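Local coordinates for probable transcriptional regulator, LysR family protein (Rhodococcus sp., PDB 2QL3) that probably binds DNA through a separate N-terminal domain to regulate transcription, with this C-terminal part its presumed effector-binding (LysR substrate-binding) domain, at residues I7-L20 with E54-S66. Sequence-based numbering, arbitrary orientation.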
loop_
_atom_site.group_PDB
_atom_site.type_symbol
_atom_site.label_atom_id
_atom_site.label_comp_id
_atom_site.label_asym_id
_atom_site.label_seq_id
_atom_site.Cartn_x
_atom_site.Cartn_y
_atom_site.Cartn_z
ATOM N N ILE A 7 -18.094 9.125 -14.349
ATOM C CA ILE A 7 -16.979 10.078 -14.121
ATOM C C ILE A 7 -15.741 9.253 -13.856
ATOM O O ILE A 7 -15.814 8.275 -13.133
ATOM C CB ILE A 7 -17.225 11.131 -12.957
ATOM C CG1 ILE A 7 -16.004 12.015 -12.767
ATOM C CG2 ILE A 7 -17.619 10.459 -11.593
ATOM C CD1 ILE A 7 -16.050 12.939 -11.537
ATOM N N ALA A 8 -14.635 9.623 -14.463
ATOM C CA ALA A 8 -13.318 9.001 -14.163
ATOM C C ALA A 8 -12.496 9.856 -13.186
ATOM O O ALA A 8 -12.164 11.009 -13.460
ATOM C CB ALA A 8 -12.515 8.658 -15.431
ATOM N N VAL A 9 -12.262 9.268 -12.024
ATOM C CA VAL A 9 -11.513 9.892 -10.921
ATOM C C VAL A 9 -10.164 9.193 -10.698
ATOM O O VAL A 9 -10.075 7.968 -10.443
ATOM C CB VAL A 9 -12.302 9.862 -9.592
ATOM C CG1 VAL A 9 -11.501 10.618 -8.474
ATOM C CG2 VAL A 9 -13.724 10.449 -9.752
ATOM N N GLY A 10 -9.097 9.949 -10.827
ATOM C CA GLY A 10 -7.793 9.344 -10.571
ATOM C C GLY A 10 -7.249 9.839 -9.260
ATOM O O GLY A 10 -7.733 10.875 -8.714
ATOM N N CYS A 11 -6.244 9.138 -8.738
ATOM C CA CYS A 11 -5.494 9.642 -7.583
ATOM C C CYS A 11 -4.138 8.969 -7.440
ATOM O O CYS A 11 -3.915 7.933 -8.079
ATOM C CB CYS A 11 -6.315 9.513 -6.303
ATOM S SG CYS A 11 -6.392 7.893 -5.629
ATOM N N TYR A 12 -3.248 9.550 -6.620
ATOM C CA TYR A 12 -1.964 8.907 -6.286
ATOM C C TYR A 12 -2.244 7.796 -5.258
ATOM O O TYR A 12 -3.110 7.951 -4.418
ATOM C CB TYR A 12 -0.957 9.892 -5.663
ATOM C CG TYR A 12 -0.523 11.031 -6.555
ATOM C CD1 TYR A 12 -0.560 10.914 -7.960
ATOM C CD2 TYR A 12 -0.044 12.220 -5.994
ATOM C CE1 TYR A 12 -0.176 11.994 -8.786
ATOM C CE2 TYR A 12 0.333 13.284 -6.784
ATOM C CZ TYR A 12 0.289 13.154 -8.172
ATOM O OH TYR A 12 0.635 14.220 -8.942
ATOM N N PRO A 13 -1.529 6.645 -5.360
ATOM C CA PRO A 13 -1.879 5.500 -4.494
ATOM C C PRO A 13 -1.996 5.744 -2.980
ATOM O O PRO A 13 -2.899 5.196 -2.378
ATOM C CB PRO A 13 -0.805 4.425 -4.851
ATOM C CG PRO A 13 -0.429 4.789 -6.315
ATOM C CD PRO A 13 -0.429 6.328 -6.289
ATOM N N ALA A 14 -1.127 6.573 -2.397
ATOM C CA ALA A 14 -1.167 6.936 -0.983
ATOM C C ALA A 14 -2.419 7.715 -0.574
ATOM O O ALA A 14 -2.739 7.835 0.606
ATOM C CB ALA A 14 0.079 7.741 -0.648
ATOM N N LEU A 15 -3.117 8.253 -1.551
ATOM C CA LEU A 15 -4.351 8.979 -1.325
ATOM C C LEU A 15 -5.551 8.024 -1.431
ATOM O O LEU A 15 -6.640 8.344 -0.940
ATOM C CB LEU A 15 -4.462 10.073 -2.389
ATOM C CG LEU A 15 -4.081 11.517 -2.025
ATOM C CD1 LEU A 15 -3.283 11.681 -0.833
ATOM C CD2 LEU A 15 -3.515 12.318 -3.203
ATOM N N GLY A 16 -5.360 6.887 -2.112
ATOM C CA GLY A 16 -6.418 5.900 -2.268
ATOM C C GLY A 16 -7.115 5.425 -1.002
ATOM O O GLY A 16 -8.327 5.379 -0.981
ATOM N N PRO A 17 -6.365 5.016 0.067
ATOM C CA PRO A 17 -7.050 4.557 1.338
ATOM C C PRO A 17 -7.382 5.633 2.386
ATOM O O PRO A 17 -8.091 5.375 3.337
ATOM C CB PRO A 17 -6.054 3.574 1.949
ATOM C CG PRO A 17 -4.730 3.840 1.266
ATOM C CD PRO A 17 -4.901 4.817 0.128
ATOM N N THR A 18 -6.887 6.851 2.187
ATOM C CA THR A 18 -6.971 7.858 3.234
ATOM C C THR A 18 -8.070 8.858 2.905
ATOM O O THR A 18 -8.912 9.164 3.769
ATOM C CB THR A 18 -5.639 8.588 3.434
ATOM O OG1 THR A 18 -5.194 9.069 2.171
ATOM C CG2 THR A 18 -4.578 7.624 3.899
ATOM N N ILE A 19 -8.064 9.363 1.669
ATOM C CA ILE A 19 -9.001 10.399 1.271
ATOM C C ILE A 19 -10.197 9.922 0.396
ATOM O O ILE A 19 -11.359 10.317 0.603
ATOM C CB ILE A 19 -8.177 11.577 0.656
ATOM C CG1 ILE A 19 -7.746 12.459 1.846
ATOM C CG2 ILE A 19 -8.991 12.382 -0.263
ATOM C CD1 ILE A 19 -6.503 13.302 1.633
ATOM N N LEU A 20 -9.891 9.025 -0.520
ATOM C CA LEU A 20 -10.795 8.562 -1.524
ATOM C C LEU A 20 -11.993 7.735 -1.043
ATOM O O LEU A 20 -13.062 7.922 -1.567
ATOM C CB LEU A 20 -10.061 7.820 -2.600
ATOM C CG LEU A 20 -9.593 8.628 -3.813
ATOM C CD1 LEU A 20 -10.760 9.107 -4.699
ATOM C CD2 LEU A 20 -8.699 9.749 -3.367
ATOM N N GLU A 54 -8.631 10.642 -20.197
ATOM C CA GLU A 54 -8.970 9.340 -19.682
ATOM C C GLU A 54 -9.492 9.491 -18.270
ATOM O O GLU A 54 -10.190 8.602 -17.783
ATOM C CB GLU A 54 -7.729 8.416 -19.654
ATOM C CG GLU A 54 -7.249 7.943 -21.015
ATOM C CD GLU A 54 -6.029 7.004 -20.864
ATOM O OE1 GLU A 54 -4.884 7.442 -21.168
ATOM O OE2 GLU A 54 -6.219 5.840 -20.419
ATOM N N LEU A 55 -9.089 10.570 -17.603
ATOM C CA LEU A 55 -9.595 10.951 -16.298
ATOM C C LEU A 55 -10.318 12.275 -16.442
ATOM O O LEU A 55 -9.911 13.093 -17.256
ATOM C CB LEU A 55 -8.462 11.108 -15.277
ATOM C CG LEU A 55 -7.595 9.902 -14.953
ATOM C CD1 LEU A 55 -6.441 10.399 -14.071
ATOM C CD2 LEU A 55 -8.430 8.840 -14.262
ATOM N N ASP A 56 -11.385 12.459 -15.667
ATOM C CA ASP A 56 -12.102 13.742 -15.617
ATOM C C ASP A 56 -11.407 14.650 -14.597
ATOM O O ASP A 56 -11.175 15.829 -14.850
ATOM C CB ASP A 56 -13.575 13.591 -15.190
ATOM C CG ASP A 56 -14.479 12.890 -16.262
ATOM O OD1 ASP A 56 -15.034 13.623 -17.101
ATOM O OD2 ASP A 56 -14.641 11.634 -16.287
ATOM N N VAL A 57 -11.103 14.066 -13.434
ATOM C CA VAL A 57 -10.535 14.776 -12.293
ATOM C C VAL A 57 -9.488 13.876 -11.635
ATOM O O VAL A 57 -9.423 12.672 -11.900
ATOM C CB VAL A 57 -11.611 15.218 -11.237
ATOM C CG1 VAL A 57 -12.649 16.167 -11.855
ATOM C CG2 VAL A 57 -12.321 14.025 -10.625
ATOM N N ALA A 58 -8.628 14.505 -10.844
ATOM C CA ALA A 58 -7.577 13.820 -10.080
ATOM C C ALA A 58 -7.587 14.385 -8.647
ATOM O O ALA A 58 -7.809 15.619 -8.430
ATOM C CB ALA A 58 -6.217 14.082 -10.758
ATOM N N ILE A 59 -7.379 13.504 -7.677
ATOM C CA ILE A 59 -7.141 13.892 -6.314
ATOM C C ILE A 59 -5.650 13.715 -6.091
ATOM O O ILE A 59 -5.128 12.606 -6.178
ATOM C CB ILE A 59 -7.888 13.010 -5.312
ATOM C CG1 ILE A 59 -9.409 12.982 -5.635
ATOM C CG2 ILE A 59 -7.597 13.451 -3.877
ATOM C CD1 ILE A 59 -10.081 14.313 -5.647
ATOM N N VAL A 60 -4.947 14.824 -5.838
ATOM C CA VAL A 60 -3.480 14.792 -5.803
ATOM C C VAL A 60 -2.896 15.703 -4.739
ATOM O O VAL A 60 -3.558 16.622 -4.268
ATOM C CB VAL A 60 -2.830 15.191 -7.186
ATOM C CG1 VAL A 60 -3.064 14.130 -8.190
ATOM C CG2 VAL A 60 -3.356 16.529 -7.703
ATOM N N TYR A 61 -1.638 15.472 -4.365
ATOM C CA TYR A 61 -0.924 16.513 -3.653
ATOM C C TYR A 61 -0.582 17.645 -4.600
ATOM O O TYR A 61 -0.162 17.421 -5.728
ATOM C CB TYR A 61 0.371 16.013 -3.023
ATOM C CG TYR A 61 0.303 14.786 -2.151
ATOM C CD1 TYR A 61 -0.301 14.818 -0.897
ATOM C CD2 TYR A 61 0.927 13.605 -2.551
ATOM C CE1 TYR A 61 -0.285 13.702 -0.060
ATOM C CE2 TYR A 61 0.902 12.458 -1.733
ATOM C CZ TYR A 61 0.299 12.525 -0.483
ATOM O OH TYR A 61 0.286 11.418 0.354
ATOM N N ASP A 62 -0.711 18.883 -4.137
ATOM C CA ASP A 62 -0.320 20.036 -4.950
ATOM C C ASP A 62 1.178 20.219 -4.774
ATOM O O ASP A 62 1.631 21.099 -4.009
ATOM C CB ASP A 62 -1.092 21.266 -4.479
ATOM C CG ASP A 62 -0.865 22.508 -5.335
ATOM O OD1 ASP A 62 -0.300 22.476 -6.466
ATOM O OD2 ASP A 62 -1.263 23.556 -4.822
ATOM N N LEU A 63 1.930 19.328 -5.432
ATOM C CA LEU A 63 3.392 19.353 -5.588
ATOM C C LEU A 63 3.737 19.037 -7.050
ATOM O O LEU A 63 3.283 18.023 -7.619
ATOM C CB LEU A 63 4.092 18.314 -4.665
ATOM C CG LEU A 63 3.899 18.448 -3.160
ATOM C CD1 LEU A 63 4.382 17.263 -2.414
ATOM C CD2 LEU A 63 4.582 19.719 -2.645
ATOM N N ASP A 64 4.503 19.934 -7.673
ATOM C CA ASP A 64 5.024 19.712 -9.040
ATOM C C ASP A 64 3.911 19.500 -10.115
ATOM O O ASP A 64 4.076 18.708 -11.034
ATOM C CB ASP A 64 6.021 18.499 -9.062
ATOM C CG ASP A 64 7.156 18.564 -7.959
ATOM O OD1 ASP A 64 7.715 19.643 -7.740
ATOM O OD2 ASP A 64 7.540 17.497 -7.359
ATOM N N LEU A 65 2.765 20.170 -9.983
ATOM C CA LEU A 65 1.637 19.947 -10.888
ATOM C C LEU A 65 1.808 20.881 -12.089
ATOM O O LEU A 65 2.408 21.925 -11.938
ATOM C CB LEU A 65 0.304 20.237 -10.159
ATOM C CG LEU A 65 -0.044 19.402 -8.915
ATOM C CD1 LEU A 65 -1.422 19.789 -8.366
ATOM C CD2 LEU A 65 0.049 17.888 -9.183
ATOM N N SER A 66 1.290 20.550 -13.267
ATOM C CA SER A 66 1.274 21.565 -14.324
ATOM C C SER A 66 0.455 22.769 -13.921
ATOM O O SER A 66 -0.595 22.644 -13.285
ATOM C CB SER A 66 0.692 21.101 -15.660
ATOM O OG SER A 66 0.177 19.804 -15.522
#
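V9, G10 and C11 pair in parallel with V57, A58 and I59, the axes of the short segments 7-11 and 57-61 lying 4.5 Å apart. Backbone bonds V57 N to A8 O, G10 N to V57 O and I59 N to G10 O fix this register, the last 2.8 Å long. Just before strand 57-61, partly exposed D56 turns its carboxylate back, and A8 N meets D56 OD2 on the anti side at 2.7 Å, almost straight at 176°; A8 O accepts from D56 N as well as V57 N. E54, next to it, is exposed and its side chain leads away.

By contrast, both faces of the pair are buried: L20 CD2 lies 3.9 Å from I59 CB, I19 CG2 touches I59 CG2, and on the other face L55 CD2 comes within 3.7 Å of G10 N. Past the strands, Y12 has CG anti to its carbonyl carbon (chi1 -63°), which carries the ring across to V60; V60 CG1 sits over one face, 3.7 Å from the centroid and 19° off the normal, a CH-pi contact, while Y61 CD2 meets the ring edge at Y12 CD2. With an alanine in place of Y12, V60 CG1 would probably lose its aromatic cover, opening a gap beside Y61. Strands 34-40 and 182-189 continue the sheet outward, placing this pair inside the periplasmic-binding-protein-like fold. The chemistry implies a mainly apolar core, with one aspartate satisfying a backbone N-H at its margin.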